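Long-range contact in glycoside Hydrolase (Bacteroides plebeius, PDB 5T3B), which probably hydrolyses glycosidic bonds in polysaccharides, as a family 50 glycoside hydrolase from a human gut bacterium: residues L66-Y79 with D467-F479. Numbering follows the deposited sequence. Where two conformers were deposited one is given.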
ATOM      1  N   LEU A  66      11.420 -16.951 -15.818  1.00 14.07           N
ATOM      2  CA  LEU A  66      12.390 -17.016 -14.729  1.00 15.54           C
ATOM      3  C   LEU A  66      13.235 -18.238 -14.815  1.00 17.80           C
ATOM      4  O   LEU A  66      12.727 -19.330 -14.908  1.00 24.36           O
ATOM      5  CB  LEU A  66      11.672 -17.253 -13.460  1.00 19.52           C
ATOM      6  CG  LEU A  66      10.924 -16.190 -12.969  1.00 16.48           C
ATOM      7  CD1 LEU A  66      10.600 -16.404 -11.418  1.00 17.07           C
ATOM      8  CD2 LEU A  66      11.583 -14.857 -13.110  1.00 22.20           C
ATOM      9  N   VAL A  67      14.549 -18.057 -14.875  1.00 17.08           N
ATOM     10  CA  VAL A  67      15.435 -19.224 -15.028  1.00 18.33           C
ATOM     11  C   VAL A  67      15.537 -19.966 -13.689  1.00 16.20           C
ATOM     12  O   VAL A  67      15.861 -19.354 -12.655  1.00 17.39           O
ATOM     13  CB  VAL A  67      16.851 -18.783 -15.525  1.00 19.97           C
ATOM     14  CG1 VAL A  67      17.841 -19.949 -15.528  1.00 23.78           C
ATOM     15  CG2 VAL A  67      16.746 -18.117 -16.905  1.00 23.66           C
ATOM     16  N   GLY A  68      15.260 -21.258 -13.695  1.00 17.13           N
ATOM     17  CA  GLY A  68      15.385 -22.066 -12.504  1.00 17.96           C
ATOM     18  C   GLY A  68      14.104 -22.168 -11.725  1.00 16.79           C
ATOM     19  O   GLY A  68      14.143 -22.730 -10.639  1.00 18.12           O
ATOM     20  N   TYR A  69      13.001 -21.591 -12.212  1.00 15.93           N
ATOM     21  CA  TYR A  69      11.712 -21.679 -11.547  1.00 14.44           C
ATOM     22  C   TYR A  69      10.712 -22.162 -12.564  1.00 14.16           C
ATOM     23  O   TYR A  69      10.646 -21.596 -13.669  1.00 16.48           O
ATOM     24  CB  TYR A  69      11.263 -20.321 -11.035  1.00 12.93           C
ATOM     25  CG  TYR A  69       9.912 -20.432 -10.382  1.00 11.57           C
ATOM     26  CD1 TYR A  69       9.763 -20.923  -9.121  1.00 14.05           C
ATOM     27  CD2 TYR A  69       8.768 -20.089 -11.074  1.00 12.26           C
ATOM     28  CE1 TYR A  69       8.513 -21.116  -8.566  1.00 13.87           C
ATOM     29  CE2 TYR A  69       7.496 -20.284 -10.537  1.00 11.34           C
ATOM     30  CZ  TYR A  69       7.348 -20.785  -9.303  1.00 11.45           C
ATOM     31  OH  TYR A  69       6.100 -21.019  -8.796  1.00 12.07           O
ATOM     32  N   GLU A  70       9.884 -23.133 -12.187  1.00 16.65           N
ATOM     33  CA  GLU A  70       8.726 -23.526 -12.995  1.00 17.22           C
ATOM     34  C   GLU A  70       7.486 -23.406 -12.110  1.00 15.56           C
ATOM     35  O   GLU A  70       7.498 -23.777 -10.984  1.00 15.99           O
ATOM     36  CB  GLU A  70       8.860 -24.949 -13.555  1.00 19.50           C
ATOM     37  CG  GLU A  70      10.045 -25.059 -14.539  1.00 23.13           C
ATOM     38  CD  GLU A  70       9.920 -24.168 -15.829  1.00 30.39           C
ATOM     39  OE1 GLU A  70       8.770 -23.907 -16.367  1.00 36.94           O
ATOM     40  OE2 GLU A  70      10.997 -23.697 -16.315  1.00 34.52           O
ATOM     41  N   GLN A  71       6.412 -22.880 -12.671  1.00 15.92           N
ATOM     42  CA  GLN A  71       5.201 -22.612 -11.876  1.00 14.28           C
ATOM     43  C   GLN A  71       4.760 -23.885 -11.162  1.00 14.02           C
ATOM     44  O   GLN A  71       4.536 -24.904 -11.775  1.00 16.80           O
ATOM     45  CB  GLN A  71       4.124 -22.025 -12.739  1.00 13.69           C
ATOM     46  CG  GLN A  71       2.876 -21.690 -11.991  1.00 13.71           C
ATOM     47  CD  GLN A  71       1.884 -20.870 -12.755  1.00 12.71           C
ATOM     48  OE1 GLN A  71       2.207 -20.126 -13.681  1.00 16.31           O
ATOM     49  NE2 GLN A  71       0.635 -20.962 -12.298  1.00 12.68           N
ATOM     50  N   GLN A  72       4.610 -23.777  -9.847  0.50 12.91           N
ATOM     51  CA  GLN A  72       4.374 -24.932  -9.021  0.50 14.73           C
ATOM     52  C   GLN A  72       2.896 -25.204  -8.805  0.50 14.73           C
ATOM     53  O   GLN A  72       2.445 -26.333  -9.024  0.50 19.12           O
ATOM     54  CB  GLN A  72       5.137 -24.825  -7.721  0.50 16.65           C
ATOM     55  CG  GLN A  72       6.642 -24.808  -7.941  0.50 18.74           C
ATOM     56  CD  GLN A  72       7.407 -24.807  -6.646  0.50 20.89           C
ATOM     57  OE1 GLN A  72       6.839 -25.053  -5.597  0.50 24.74           O
ATOM     58  NE2 GLN A  72       8.703 -24.529  -6.722  0.50 22.50           N
ATOM     59  N   THR A  73       2.134 -24.166  -8.406  1.00 12.84           N
ATOM     60  CA  THR A  73       0.728 -24.268  -8.205  1.00 13.00           C
ATOM     61  C   THR A  73       0.090 -23.784  -9.498  1.00 13.26           C
ATOM     62  O   THR A  73       0.300 -22.639  -9.935  1.00 13.03           O
ATOM     63  CB  THR A  73       0.259 -23.386  -7.031  1.00 13.81           C
ATOM     64  OG1 THR A  73       0.897 -23.887  -5.856  1.00 17.81           O
ATOM     65  CG2 THR A  73      -1.297 -23.385  -6.903  1.00 14.52           C
ATOM     66  N   LYS A  74      -0.717 -24.664 -10.104  1.00 15.82           N
ATOM     67  CA  LYS A  74      -1.174 -24.502 -11.487  1.00 17.13           C
ATOM     68  C   LYS A  74      -2.685 -24.347 -11.655  1.00 16.92           C
ATOM     69  O   LYS A  74      -3.138 -24.055 -12.765  1.00 19.58           O
ATOM     70  CB  LYS A  74      -0.619 -25.649 -12.317  1.00 20.44           C
ATOM     71  CG  LYS A  74       0.917 -25.888 -12.266  1.00 23.05           C
ATOM     72  CD  LYS A  74       1.313 -27.159 -13.042  1.00 28.44           C
ATOM     73  CE  LYS A  74       2.743 -27.689 -12.837  1.00 35.88           C
ATOM     74  NZ  LYS A  74       3.159 -27.909 -11.402  1.00 40.06           N
ATOM     75  N   THR A  75      -3.457 -24.574 -10.590  1.00 16.31           N
ATOM     76  CA  THR A  75      -4.922 -24.457 -10.667  1.00 16.27           C
ATOM     77  C   THR A  75      -5.436 -23.784  -9.409  1.00 15.40           C
ATOM     78  O   THR A  75      -4.789 -23.836  -8.308  1.00 15.20           O
ATOM     79  CB  THR A  75      -5.587 -25.813 -10.781  1.00 19.52           C
ATOM     80  OG1 THR A  75      -5.446 -26.550  -9.549  1.00 20.94           O
ATOM     81  CG2 THR A  75      -5.027 -26.616 -11.975  1.00 20.85           C
ATOM     82  N   GLN A  76      -6.650 -23.264  -9.519  1.00 17.52           N
ATOM     83  CA  GLN A  76      -7.299 -22.686  -8.375  1.00 17.30           C
ATOM     84  C   GLN A  76      -7.506 -23.692  -7.224  1.00 15.52           C
ATOM     85  O   GLN A  76      -7.334 -23.316  -6.068  1.00 16.47           O
ATOM     86  CB  GLN A  76      -8.539 -21.864  -8.738  1.00 24.86           C
ATOM     87  CG  GLN A  76      -9.685 -22.619  -9.098  1.00 29.87           C
ATOM     88  CD  GLN A  76     -10.871 -21.721  -9.245  1.00 28.73           C
ATOM     89  OE1 GLN A  76     -11.913 -22.038  -8.736  1.00 41.63           O
ATOM     90  NE2 GLN A  76     -10.719 -20.650  -9.979  1.00 25.65           N
ATOM     91  N   ASP A  77      -7.837 -24.947  -7.552  1.00 16.87           N
ATOM     92  CA  ASP A  77      -8.018 -25.948  -6.501  1.00 19.73           C
ATOM     93  C   ASP A  77      -6.714 -26.278  -5.786  1.00 17.71           C
ATOM     94  O   ASP A  77      -6.695 -26.420  -4.561  1.00 18.71           O
ATOM     95  CB  ASP A  77      -8.717 -27.210  -6.990  1.00 24.69           C
ATOM     96  CG  ASP A  77     -10.157 -26.947  -7.463  1.00 35.71           C
ATOM     97  OD1 ASP A  77     -10.798 -25.925  -7.122  1.00 43.93           O
ATOM     98  OD2 ASP A  77     -10.663 -27.770  -8.234  1.00 47.67           O
ATOM     99  N   GLU A  78      -5.642 -26.432  -6.542  1.00 16.54           N
ATOM    100  CA  GLU A  78      -4.341 -26.630  -5.932  1.00 16.34           C
ATOM    101  C   GLU A  78      -4.033 -25.485  -4.990  1.00 14.32           C
ATOM    102  O   GLU A  78      -3.546 -25.682  -3.882  1.00 15.39           O
ATOM    103  CB  GLU A  78      -3.223 -26.801  -7.009  1.00 17.46           C
ATOM    104  CG  GLU A  78      -3.254 -28.082  -7.859  1.00 23.61           C
ATOM    105  CD  GLU A  78      -2.184 -28.117  -8.950  1.00 28.05           C
ATOM    106  OE1 GLU A  78      -1.343 -27.179  -9.053  1.00 26.55           O
ATOM    107  OE2 GLU A  78      -2.240 -29.156  -9.669  1.00 33.95           O
ATOM    108  N   TYR A  79      -4.267 -24.283  -5.449  1.00 12.77           N
ATOM    109  CA  TYR A  79      -3.995 -23.128  -4.577  1.00 12.28           C
ATOM    110  C   TYR A  79      -4.806 -23.134  -3.299  1.00 11.89           C
ATOM    111  O   TYR A  79      -4.294 -23.029  -2.180  1.00 11.31           O
ATOM    112  CB  TYR A  79      -4.307 -21.817  -5.320  1.00 11.15           C
ATOM    113  CG  TYR A  79      -4.164 -20.633  -4.397  1.00 10.64           C
ATOM    114  CD1 TYR A  79      -2.914 -20.348  -3.853  1.00 11.05           C
ATOM    115  CD2 TYR A  79      -5.252 -19.875  -4.012  1.00 10.80           C
ATOM    116  CE1 TYR A  79      -2.742 -19.306  -2.940  1.00  9.72           C
ATOM    117  CE2 TYR A  79      -5.095 -18.837  -3.111  1.00  9.82           C
ATOM    118  CZ  TYR A  79      -3.837 -18.576  -2.561  1.00  9.48           C
ATOM    119  OH  TYR A  79      -3.695 -17.564  -1.620  1.00 10.15           O
ATOM    120  N   ASP A 467      -1.303 -16.511 -11.451  1.00  9.01           N
ATOM    121  CA  ASP A 467      -0.097 -17.294 -11.545  1.00  9.68           C
ATOM    122  C   ASP A 467       0.950 -16.833 -10.506  1.00  9.57           C
ATOM    123  O   ASP A 467       1.634 -17.645  -9.885  1.00 10.43           O
ATOM    124  CB  ASP A 467       0.482 -17.243 -12.962  1.00 10.41           C
ATOM    125  CG  ASP A 467      -0.380 -18.000 -13.959  1.00 12.30           C
ATOM    126  OD1 ASP A 467      -1.118 -18.962 -13.576  1.00 13.76           O
ATOM    127  OD2 ASP A 467      -0.230 -17.621 -15.141  1.00 13.47           O
ATOM    128  N   ILE A 468       1.042 -15.505 -10.303  1.00  8.98           N
ATOM    129  CA  ILE A 468       1.883 -14.992  -9.214  1.00  8.81           C
ATOM    130  C   ILE A 468       1.301 -15.298  -7.829  1.00  7.71           C
ATOM    131  O   ILE A 468       1.958 -15.848  -6.945  1.00  8.91           O
ATOM    132  CB  ILE A 468       2.139 -13.474  -9.359  1.00  8.97           C
ATOM    133  CG1 ILE A 468       2.937 -13.169 -10.612  1.00 10.13           C
ATOM    134  CG2 ILE A 468       2.710 -12.859  -8.071  1.00  9.12           C
ATOM    135  CD1 ILE A 468       4.410 -13.442 -10.439  1.00 11.56           C
ATOM    136  N   ASN A 469       0.061 -14.885  -7.656  1.00  8.10           N
ATOM    137  CA  ASN A 469      -0.529 -14.853  -6.321  1.00  8.04           C
ATOM    138  C   ASN A 469      -0.619 -16.233  -5.713  1.00  8.19           C
ATOM    139  O   ASN A 469      -0.428 -16.415  -4.511  1.00  9.31           O
ATOM    140  CB  ASN A 469      -1.914 -14.243  -6.353  1.00  8.57           C
ATOM    141  CG  ASN A 469      -1.885 -12.776  -6.653  1.00  8.30           C
ATOM    142  OD1 ASN A 469      -0.876 -12.104  -6.669  1.00  9.04           O
ATOM    143  ND2 ASN A 469      -3.100 -12.250  -6.864  1.00  9.70           N
ATOM    144  N   TRP A 470      -0.899 -17.232  -6.559  1.00  8.76           N
ATOM    145  CA  TRP A 470      -0.961 -18.613  -6.053  1.00  9.66           C
ATOM    146  C   TRP A 470       0.405 -19.136  -5.594  1.00  9.50           C
ATOM    147  O   TRP A 470       0.486 -20.086  -4.838  1.00 11.01           O
ATOM    148  CB  TRP A 470      -1.397 -19.553  -7.161  1.00 10.20           C
ATOM    149  CG  TRP A 470      -2.788 -19.407  -7.664  1.00  9.70           C
ATOM    150  CD1 TRP A 470      -3.851 -18.775  -7.077  1.00 10.08           C
ATOM    151  CD2 TRP A 470      -3.286 -19.952  -8.896  1.00 10.78           C
ATOM    152  NE1 TRP A 470      -4.965 -18.928  -7.849  1.00 10.53           N
ATOM    153  CE2 TRP A 470      -4.652 -19.628  -8.983  1.00 10.55           C
ATOM    154  CE3 TRP A 470      -2.680 -20.667  -9.951  1.00 12.94           C
ATOM    155  CZ2 TRP A 470      -5.434 -20.003 -10.106  1.00 13.32           C
ATOM    156  CZ3 TRP A 470      -3.443 -21.003 -11.047  1.00 14.78           C
ATOM    157  CH2 TRP A 470      -4.777 -20.679 -11.127  1.00 14.66           C
ATOM    158  N   ASN A 471       1.460 -18.546  -6.132  1.00  9.21           N
ATOM    159  CA  ASN A 471       2.828 -19.053  -6.031  1.00  8.86           C
ATOM    160  C   ASN A 471       3.757 -18.208  -5.145  1.00  8.56           C
ATOM    161  O   ASN A 471       4.948 -18.509  -5.067  1.00  9.55           O
ATOM    162  CB  ASN A 471       3.429 -19.251  -7.443  1.00  9.98           C
ATOM    163  CG  ASN A 471       2.783 -20.399  -8.125  1.00  9.65           C
ATOM    164  OD1 ASN A 471       1.881 -20.269  -9.004  1.00 12.49           O
ATOM    165  ND2 ASN A 471       3.089 -21.540  -7.641  1.00  8.36           N
ATOM    166  N   VAL A 472       3.232 -17.170  -4.479  1.00  8.55           N
ATOM    167  CA  VAL A 472       4.114 -16.308  -3.742  1.00  9.34           C
ATOM    168  C   VAL A 472       5.001 -17.047  -2.736  1.00  9.01           C
ATOM    169  O   VAL A 472       6.171 -16.690  -2.537  1.00  9.96           O
ATOM    170  CB  VAL A 472       3.419 -15.106  -3.069  1.00  8.63           C
ATOM    171  CG1 VAL A 472       2.870 -14.152  -4.103  1.00  8.53           C
ATOM    172  CG2 VAL A 472       2.320 -15.565  -2.095  1.00  9.40           C
ATOM    173  N   TYR A 473       4.427 -18.032  -2.050  1.00  9.57           N
ATOM    174  CA  TYR A 473       5.183 -18.689  -0.996  1.00  9.96           C
ATOM    175  C   TYR A 473       6.357 -19.511  -1.569  1.00 10.16           C
ATOM    176  O   TYR A 473       7.459 -19.505  -1.044  1.00 11.53           O
ATOM    177  CB  TYR A 473       4.256 -19.543  -0.119  1.00  9.94           C
ATOM    178  CG  TYR A 473       3.148 -18.750   0.529  1.00 10.36           C
ATOM    179  CD1 TYR A 473       3.409 -17.869   1.570  1.00  9.02           C
ATOM    180  CD2 TYR A 473       1.857 -18.783   0.058  1.00 10.14           C
ATOM    181  CE1 TYR A 473       2.398 -17.139   2.191  1.00  9.06           C
ATOM    182  CE2 TYR A 473       0.847 -18.047   0.623  1.00 10.30           C
ATOM    183  CZ  TYR A 473       1.108 -17.184   1.684  1.00  9.25           C
ATOM    184  OH  TYR A 473       0.160 -16.433   2.309  1.00  9.72           O
ATOM    185  N   ASN A 474       6.092 -20.213  -2.678  1.00  9.98           N
ATOM    186  CA  ASN A 474       7.179 -20.990  -3.284  1.00 10.56           C
ATOM    187  C   ASN A 474       8.155 -20.126  -4.114  1.00 10.45           C
ATOM    188  O   ASN A 474       9.332 -20.451  -4.224  1.00 12.39           O
ATOM    189  CB  ASN A 474       6.675 -22.208  -3.988  1.00 11.87           C
ATOM    190  CG  ASN A 474       5.885 -21.912  -5.246  1.00 11.67           C
ATOM    191  OD1 ASN A 474       6.453 -21.433  -6.250  1.00 11.76           O
ATOM    192  ND2 ASN A 474       4.603 -22.146  -5.204  1.00 11.67           N
ATOM    193  N   LEU A 475       7.680 -18.971  -4.597  1.00 10.16           N
ATOM    194  CA  LEU A 475       8.567 -18.014  -5.201  1.00 11.03           C
ATOM    195  C   LEU A 475       9.550 -17.434  -4.163  1.00 10.16           C
ATOM    196  O   LEU A 475      10.725 -17.211  -4.460  1.00 11.06           O
ATOM    197  CB  LEU A 475       7.790 -16.913  -5.903  1.00 10.38           C
ATOM    198  CG  LEU A 475       7.310 -17.325  -7.287  1.00 10.12           C
ATOM    199  CD1 LEU A 475       6.168 -16.405  -7.739  1.00 10.59           C
ATOM    200  CD2 LEU A 475       8.452 -17.349  -8.306  1.00 11.35           C
ATOM    201  N   ILE A 476       9.018 -17.096  -3.010  1.00  9.79           N
ATOM    202  CA  ILE A 476       9.856 -16.634  -1.908  1.00 10.68           C
ATOM    203  C   ILE A 476      10.927 -17.682  -1.600  1.00 10.52           C
ATOM    204  O   ILE A 476      12.069 -17.335  -1.345  1.00 12.60           O
ATOM    205  CB  ILE A 476       8.998 -16.196  -0.714  1.00 10.22           C
ATOM    206  CG1 ILE A 476       8.368 -14.850  -1.068  1.00 10.72           C
ATOM    207  CG2 ILE A 476       9.831 -16.145   0.575  1.00 11.09           C
ATOM    208  CD1 ILE A 476       7.238 -14.492  -0.139  1.00 13.06           C
ATOM    209  N   ASP A 477      10.524 -18.932  -1.532  1.00 11.82           N
ATOM    210  CA  ASP A 477      11.505 -20.003  -1.261  1.00 12.38           C
ATOM    211  C   ASP A 477      12.600 -19.979  -2.333  1.00 13.28           C
ATOM    212  O   ASP A 477      13.792 -20.131  -2.025  1.00 15.81           O
ATOM    213  CB  ASP A 477      10.865 -21.375  -1.218  1.00 14.62           C
ATOM    214  CG  ASP A 477      10.023 -21.600  -0.004  1.00 18.33           C
ATOM    215  OD1 ASP A 477      10.220 -20.957   1.034  1.00 25.60           O
ATOM    216  OD2 ASP A 477       9.108 -22.447  -0.122  1.00 25.35           O
ATOM    217  N   TYR A 478      12.206 -19.866  -3.594  1.00 13.10           N
ATOM    218  CA  TYR A 478      13.157 -19.777  -4.728  1.00 13.16           C
ATOM    219  C   TYR A 478      14.101 -18.597  -4.609  1.00 13.51           C
ATOM    220  O   TYR A 478      15.306 -18.736  -4.741  1.00 14.35           O
ATOM    221  CB  TYR A 478      12.363 -19.748  -6.038  1.00 13.52           C
ATOM    222  CG  TYR A 478      13.079 -19.243  -7.244  1.00 13.83           C
ATOM    223  CD1 TYR A 478      13.880 -20.056  -7.996  1.00 15.85           C
ATOM    224  CD2 TYR A 478      12.933 -17.950  -7.690  1.00 14.64           C
ATOM    225  CE1 TYR A 478      14.495 -19.576  -9.138  1.00 15.68           C
ATOM    226  CE2 TYR A 478      13.502 -17.466  -8.820  1.00 15.78           C
ATOM    227  CZ  TYR A 478      14.324 -18.260  -9.570  1.00 14.08           C
ATOM    228  OH  TYR A 478      14.901 -17.768 -10.709  1.00 17.38           O
ATOM    229  N   PHE A 479      13.564 -17.437  -4.258  1.00 12.01           N
ATOM    230  CA  PHE A 479      14.414 -16.260  -4.129  1.00 13.27           C
ATOM    231  C   PHE A 479      15.373 -16.318  -2.925  1.00 13.93           C
ATOM    232  O   PHE A 479      16.472 -15.810  -2.978  1.00 17.12           O
ATOM    233  CB  PHE A 479      13.632 -14.985  -4.103  1.00 12.94           C
ATOM    234  CG  PHE A 479      13.060 -14.596  -5.470  1.00 11.63           C
ATOM    235  CD1 PHE A 479      13.877 -14.410  -6.560  1.00 12.09           C
ATOM    236  CD2 PHE A 479      11.705 -14.360  -5.627  1.00 12.41           C
ATOM    237  CE1 PHE A 479      13.390 -14.009  -7.768  1.00 12.88           C
ATOM    238  CE2 PHE A 479      11.185 -13.977  -6.849  1.00 13.15           C
ATOM    239  CZ  PHE A 479      12.042 -13.748  -7.904  1.00 13.35           C
TER
HETATM  240  O   HOH W   1      10.360 -22.960  -4.861  1.00 23.23           O
HETATM  241  O   HOH W   2       0.020 -22.590  -3.626  1.00 22.48           O
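D467 meets the side-chain amide of Q71: NE2 gives a nearly straight 3.0 Å hydrogen bond to OD1 from above the carboxylate plane. The same NE2 also donates to T73 O, so two bonds fix the rotation of this amide; OD2 of D467 turns to K463 in a salt bridge. Next comes W470, whose indole is the main platform. Y79 comes over one face, its ring nearly parallel (20°) to the five-membered ring but slid off it, with CB 3.7 Å from the centroid of that ring, while the backbone of T73 to Q76 bends round the six-membered end and puts T73 O at the edge. Indole NE1 bonds to E158 O, and water links W470 O to T73 OG1. At N474 a second water bridges the backbone O to Q72 NE2. L475 sends CD2 squarely over the middle of the Y69 ring, 3.6 Å from its centroid. With CG anti to the backbone N (chi1 179°), the Y69 ring reaches across to meet this methyl and turns an edge to the face of Y478, planes 61° apart. Y478 OH in turn donates to V67 O over 2.7 Å, in the type II turn from L66 to Y69. The connection into helix 76-82, N-capped by T75, thus lies along C-terminal helix 472-480, which packs through V472 on strands 120-126 and 432-437, probably part of the catalytic barrel, as in GH50 enzymes.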